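Local coordinates for protein S-adenosylmethionine dependent methyltransferase (Mesorhizobium loti, PDB 3BKW) that probably transfers methyl groups from S-adenosylmethionine to a substrate that is not established, at residues S67-L79 against G90-L103. Numbering follows the deposited sequence. Where two conformers were deposited one is given.
Sequences SYVLGLDLSEKML and GITYERADLDKLHL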
loop_
_atom_site.group_PDB
_atom_site.type_symbol
_atom_site.label_atom_id
_atom_site.label_comp_id
_atom_site.label_asym_id
_atom_site.label_seq_id
_atom_site.Cartn_x
_atom_site.Cartn_y
_atom_site.Cartn_z
ATOM N N SER A 67 -10.225 21.765 19.767
ATOM C CA SER A 67 -11.392 22.577 20.152
ATOM C C SER A 67 -12.555 21.715 20.612
ATOM O O SER A 67 -13.276 22.094 21.533
ATOM C CB SER A 67 -11.852 23.530 19.030
ATOM O OG SER A 67 -12.330 22.832 17.895
ATOM N N TYR A 68 -12.725 20.558 19.977
ATOM C CA TYR A 68 -13.818 19.654 20.279
ATOM C C TYR A 68 -13.451 18.231 19.879
ATOM O O TYR A 68 -12.895 18.027 18.808
ATOM C CB TYR A 68 -15.072 20.102 19.525
ATOM C CG TYR A 68 -16.236 19.130 19.598
ATOM C CD1 TYR A 68 -16.823 18.823 20.826
ATOM C CD2 TYR A 68 -16.756 18.522 18.441
ATOM C CE1 TYR A 68 -17.902 17.921 20.915
ATOM C CE2 TYR A 68 -17.848 17.616 18.518
ATOM C CZ TYR A 68 -18.405 17.329 19.763
ATOM O OH TYR A 68 -19.465 16.458 19.877
ATOM N N VAL A 69 -13.752 17.273 20.760
ATOM C CA VAL A 69 -13.504 15.847 20.507
ATOM C C VAL A 69 -14.788 15.057 20.772
ATOM O O VAL A 69 -15.389 15.196 21.834
ATOM C CB VAL A 69 -12.354 15.262 21.373
ATOM C CG1 VAL A 69 -12.081 13.806 20.963
ATOM C CG2 VAL A 69 -11.082 16.086 21.197
ATOM N N LEU A 70 -15.218 14.270 19.780
ATOM C CA LEU A 70 -16.359 13.353 19.897
ATOM C C LEU A 70 -15.753 11.949 19.885
ATOM O O LEU A 70 -15.157 11.542 18.880
ATOM C CB LEU A 70 -17.339 13.518 18.742
ATOM C CG LEU A 70 -18.508 12.509 18.686
ATOM C CD1 LEU A 70 -19.394 12.569 19.956
ATOM C CD2 LEU A 70 -19.331 12.744 17.431
ATOM N N GLY A 71 -15.882 11.241 20.999
ATOM C CA GLY A 71 -15.401 9.868 21.132
ATOM C C GLY A 71 -16.576 8.926 20.996
ATOM O O GLY A 71 -17.548 9.051 21.738
ATOM N N LEU A 72 -16.487 7.988 20.053
ATOM C CA LEU A 72 -17.544 7.015 19.795
ATOM C C LEU A 72 -17.085 5.584 20.055
ATOM O O LEU A 72 -16.016 5.190 19.607
ATOM C CB LEU A 72 -18.004 7.126 18.355
ATOM C CG LEU A 72 -18.507 8.490 17.893
ATOM C CD1 LEU A 72 -18.996 8.387 16.423
ATOM C CD2 LEU A 72 -19.605 9.020 18.796
ATOM N N ASP A 73 -17.928 4.808 20.742
ATOM C CA ASP A 73 -17.646 3.401 21.028
ATOM C C ASP A 73 -18.988 2.676 21.231
ATOM O O ASP A 73 -19.991 3.305 21.533
ATOM C CB ASP A 73 -16.740 3.279 22.267
ATOM C CG ASP A 73 -15.983 1.966 22.317
ATOM O OD1 ASP A 73 -14.823 1.931 21.835
ATOM O OD2 ASP A 73 -16.560 0.966 22.800
ATOM N N LEU A 74 -18.992 1.368 21.028
ATOM C CA LEU A 74 -20.206 0.560 21.198
ATOM C C LEU A 74 -20.516 0.294 22.671
ATOM O O LEU A 74 -21.677 0.169 23.019
ATOM C CB LEU A 74 -20.071 -0.768 20.442
ATOM C CG LEU A 74 -21.329 -1.650 20.307
ATOM C CD1 LEU A 74 -22.472 -0.956 19.556
ATOM C CD2 LEU A 74 -20.942 -2.929 19.585
ATOM N N SER A 75 -19.486 0.246 23.520
ATOM C CA SER A 75 -19.629 -0.083 24.949
ATOM C C SER A 75 -19.992 1.104 25.838
ATOM O O SER A 75 -19.153 1.980 26.075
ATOM C CB SER A 75 -18.333 -0.726 25.469
ATOM O OG SER A 75 -18.432 -0.996 26.851
ATOM N N GLU A 76 -21.222 1.119 26.353
ATOM C CA GLU A 76 -21.669 2.184 27.268
ATOM C C GLU A 76 -20.827 2.218 28.547
ATOM O O GLU A 76 -20.467 3.300 29.016
ATOM C CB GLU A 76 -23.159 2.033 27.618
ATOM C CG GLU A 76 -23.745 3.142 28.519
ATOM C CD GLU A 76 -23.610 4.546 27.935
ATOM O OE1 GLU A 76 -23.620 4.681 26.697
ATOM O OE2 GLU A 76 -23.516 5.516 28.717
ATOM N N LYS A 77 -20.524 1.037 29.092
ATOM C CA LYS A 77 -19.684 0.915 30.295
ATOM C C LYS A 77 -18.281 1.492 30.094
ATOM O O LYS A 77 -17.760 2.148 30.999
ATOM C CB LYS A 77 -19.600 -0.539 30.781
ATOM C CG LYS A 77 -20.905 -1.029 31.391
ATOM C CD LYS A 77 -20.813 -2.475 31.857
ATOM C CE LYS A 77 -22.113 -2.920 32.520
ATOM N NZ LYS A 77 -22.058 -4.344 32.963
HETATM N N MSE A 78 -17.707 1.282 28.904
HETATM C CA MSE A 78 -16.381 1.806 28.608
HETATM C C MSE A 78 -16.433 3.328 28.454
HETATM O O MSE A 78 -15.522 4.033 28.908
HETATM C CB MSE A 78 -15.755 1.129 27.389
HETATM C CG MSE A 78 -14.336 1.570 27.148
HETATM SE SE MSE A 78 -13.173 1.372 28.700
HETATM C CE MSE A 78 -12.874 -0.535 28.493
ATOM N N LEU A 79 -17.513 3.837 27.853
ATOM C CA LEU A 79 -17.733 5.286 27.718
ATOM C C LEU A 79 -17.934 5.941 29.090
ATOM O O LEU A 79 -17.512 7.081 29.290
ATOM C CB LEU A 79 -18.926 5.594 26.803
ATOM C CG LEU A 79 -18.799 5.206 25.325
ATOM C CD1 LEU A 79 -20.086 5.506 24.591
ATOM C CD2 LEU A 79 -17.634 5.903 24.647
ATOM N N GLY A 90 -15.097 19.989 26.445
ATOM C CA GLY A 90 -14.357 19.774 25.208
ATOM C C GLY A 90 -14.377 18.379 24.629
ATOM O O GLY A 90 -14.031 18.233 23.453
ATOM N N ILE A 91 -14.744 17.364 25.436
ATOM C CA ILE A 91 -14.850 15.980 24.980
ATOM C C ILE A 91 -16.253 15.446 25.261
ATOM O O ILE A 91 -16.698 15.457 26.410
ATOM C CB ILE A 91 -13.837 15.023 25.660
ATOM C CG1 ILE A 91 -12.408 15.565 25.563
ATOM C CG2 ILE A 91 -13.950 13.628 25.011
ATOM C CD1 ILE A 91 -11.365 14.641 26.189
ATOM N N THR A 92 -16.931 14.994 24.207
ATOM C CA THR A 92 -18.251 14.365 24.287
ATOM C C THR A 92 -18.077 12.901 23.922
ATOM O O THR A 92 -17.394 12.599 22.942
ATOM C CB THR A 92 -19.240 15.011 23.311
ATOM O OG1 THR A 92 -19.447 16.374 23.695
ATOM C CG2 THR A 92 -20.598 14.269 23.291
ATOM N N TYR A 93 -18.679 12.006 24.717
ATOM C CA TYR A 93 -18.663 10.562 24.439
ATOM C C TYR A 93 -20.077 10.128 24.122
ATOM O O TYR A 93 -21.005 10.511 24.826
ATOM C CB TYR A 93 -18.129 9.765 25.615
ATOM C CG TYR A 93 -16.656 9.982 25.854
ATOM C CD1 TYR A 93 -15.698 9.328 25.070
ATOM C CD2 TYR A 93 -16.211 10.856 26.842
ATOM C CE1 TYR A 93 -14.323 9.535 25.288
ATOM C CE2 TYR A 93 -14.844 11.071 27.060
ATOM C CZ TYR A 93 -13.907 10.402 26.282
ATOM O OH TYR A 93 -12.556 10.600 26.503
ATOM N N GLU A 94 -20.240 9.375 23.038
ATOM C CA GLU A 94 -21.560 8.867 22.641
ATOM C C GLU A 94 -21.442 7.438 22.184
ATOM O O GLU A 94 -20.447 7.057 21.565
ATOM C CB GLU A 94 -22.163 9.696 21.511
ATOM C CG GLU A 94 -22.484 11.142 21.867
ATOM C CD GLU A 94 -23.165 11.907 20.729
ATOM O OE1 GLU A 94 -23.284 11.369 19.612
ATOM O OE2 GLU A 94 -23.576 13.069 20.952
ATOM N N ARG A 95 -22.469 6.645 22.478
ATOM C CA ARG A 95 -22.494 5.246 22.072
ATOM C C ARG A 95 -22.812 5.205 20.571
ATOM O O ARG A 95 -23.666 5.960 20.097
ATOM C CB ARG A 95 -23.517 4.450 22.886
ATOM C CG ARG A 95 -23.362 2.951 22.735
ATOM C CD ARG A 95 -24.481 2.197 23.416
ATOM N NE ARG A 95 -24.541 0.803 22.976
ATOM C CZ ARG A 95 -25.030 0.376 21.802
ATOM N NH1 ARG A 95 -25.489 1.228 20.869
ATOM N NH2 ARG A 95 -25.039 -0.936 21.537
ATOM N N ALA A 96 -22.073 4.383 19.826
ATOM C CA ALA A 96 -22.282 4.237 18.384
ATOM C C ALA A 96 -21.817 2.885 17.880
ATOM O O ALA A 96 -20.888 2.301 18.433
ATOM C CB ALA A 96 -21.576 5.337 17.618
ATOM N N ASP A 97 -22.488 2.407 16.831
ATOM C CA ASP A 97 -22.160 1.155 16.156
ATOM C C ASP A 97 -21.474 1.575 14.870
ATOM O O ASP A 97 -22.117 2.161 13.994
ATOM C CB ASP A 97 -23.444 0.370 15.840
ATOM C CG ASP A 97 -23.179 -0.985 15.163
ATOM O OD1 ASP A 97 -22.025 -1.319 14.796
ATOM O OD2 ASP A 97 -24.166 -1.733 14.991
ATOM N N LEU A 98 -20.178 1.291 14.746
ATOM C CA LEU A 98 -19.424 1.681 13.536
ATOM C C LEU A 98 -19.929 1.022 12.232
ATOM O O LEU A 98 -19.670 1.556 11.146
ATOM C CB LEU A 98 -17.926 1.455 13.705
ATOM C CG LEU A 98 -17.203 2.222 14.820
ATOM C CD1 LEU A 98 -15.704 1.893 14.747
ATOM C CD2 LEU A 98 -17.419 3.738 14.777
ATOM N N ASP A 99 -20.635 -0.109 12.342
ATOM C CA ASP A 99 -21.290 -0.749 11.185
ATOM C C ASP A 99 -22.523 0.005 10.705
ATOM O O ASP A 99 -22.958 -0.228 9.586
ATOM C CB ASP A 99 -21.717 -2.189 11.504
ATOM C CG ASP A 99 -20.551 -3.113 11.694
ATOM O OD1 ASP A 99 -19.660 -3.134 10.823
ATOM O OD2 ASP A 99 -20.538 -3.872 12.686
ATOM N N LYS A 100 -23.098 0.866 11.548
ATOM C CA LYS A 100 -24.290 1.665 11.225
ATOM C C LYS A 100 -24.014 3.136 11.564
ATOM O O LYS A 100 -24.879 3.846 12.070
ATOM C CB LYS A 100 -25.481 1.156 12.050
ATOM C CG LYS A 100 -25.781 -0.334 11.927
ATOM C CD LYS A 100 -26.943 -0.715 12.829
ATOM N N LEU A 101 -22.804 3.593 11.246
ATOM C CA LEU A 101 -22.346 4.920 11.620
ATOM C C LEU A 101 -23.020 6.057 10.860
ATOM O O LEU A 101 -23.129 6.014 9.627
ATOM C CB LEU A 101 -20.830 5.034 11.399
ATOM C CG LEU A 101 -20.099 6.341 11.770
ATOM C CD1 LEU A 101 -20.099 6.568 13.282
ATOM C CD2 LEU A 101 -18.668 6.370 11.210
ATOM N N HIS A 102 -23.453 7.056 11.631
ATOM C CA HIS A 102 -24.004 8.285 11.097
ATOM C C HIS A 102 -23.205 9.422 11.732
ATOM O O HIS A 102 -22.907 9.384 12.924
ATOM C CB HIS A 102 -25.505 8.371 11.374
ATOM C CG HIS A 102 -26.301 7.324 10.653
ATOM N ND1 HIS A 102 -26.598 6.098 11.211
ATOM C CD2 HIS A 102 -26.832 7.307 9.406
ATOM C CE1 HIS A 102 -27.290 5.377 10.346
ATOM N NE2 HIS A 102 -27.446 6.087 9.244
ATOM N N LEU A 103 -22.812 10.398 10.914
ATOM C CA LEU A 103 -22.062 11.555 11.379
ATOM C C LEU A 103 -22.639 12.796 10.718
ATOM O O LEU A 103 -23.031 12.728 9.539
ATOM C CB LEU A 103 -20.563 11.437 11.056
ATOM C CG LEU A 103 -19.692 10.427 11.823
ATOM C CD1 LEU A 103 -18.259 10.439 11.261
ATOM C CD2 LEU A 103 -19.685 10.731 13.314
HETATM O O HOH W 1 -23.011 -2.706 23.610
#
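Tyr68 has CG anti to its own N (chi1 172°), which swings the ring across to Thr92. There CE1 lies 3.5 Å from Thr92 OG1, which sits at the ring edge in the ring plane. The hydroxyl end of the tyrosine runs past Thr92 CB. Replacing Tyr68 by an alanine would probably leave Thr92 OG1 and CB without this aromatic neighbour and open a gap beside strand 91-95. Leu72 has CG anti to its carbonyl carbon (chi1 -57°), and its two methyls part company. CD2 lies alongside Glu94 CB, with the two side chains pointing the same way. CD1 meets Leu101 CD1 at 3.8 Å and also touches Leu103 CD2.

Strands 68-73 and 91-95 are parallel neighbours, joined by helix 76-84 in a beta-alpha-beta unit of the Rossmann-like methyltransferase fold. Strand 91-95 is the outermost strand at this end of the sheet within the chain. Gly71 N donates to Thr92 O at 2.8 Å, and Gly71 O accepts from Glu94 N. The ladder weakens at Asp73 N to Glu94 O, 3.5 Å, then recovers where Ala96 N donates to Asp73 O at 2.9 Å. Gly71 has no side chain, and the Tyr93 ring lies close by, with CD1 near Gly71 O.

On the helix side, Leu79 CD2 touches Tyr93 CD1 at 4.0 Å, while its CD1 rests on the backbone between Glu94 and Arg95. Tyr93 also packs on Cys58 of helix 56-63. At the strand end, Leu74 CD1 sits over one face of the Arg95 guanidinium, 3.2 Å from NH2. A water donates to Leu74 O and weakly accepts from Arg95 NH2. Asp73 OD2 accepts from Ser75 N in an Asx turn, and Asp73 OD1 accepts a hydrogen bond from Gly53 N.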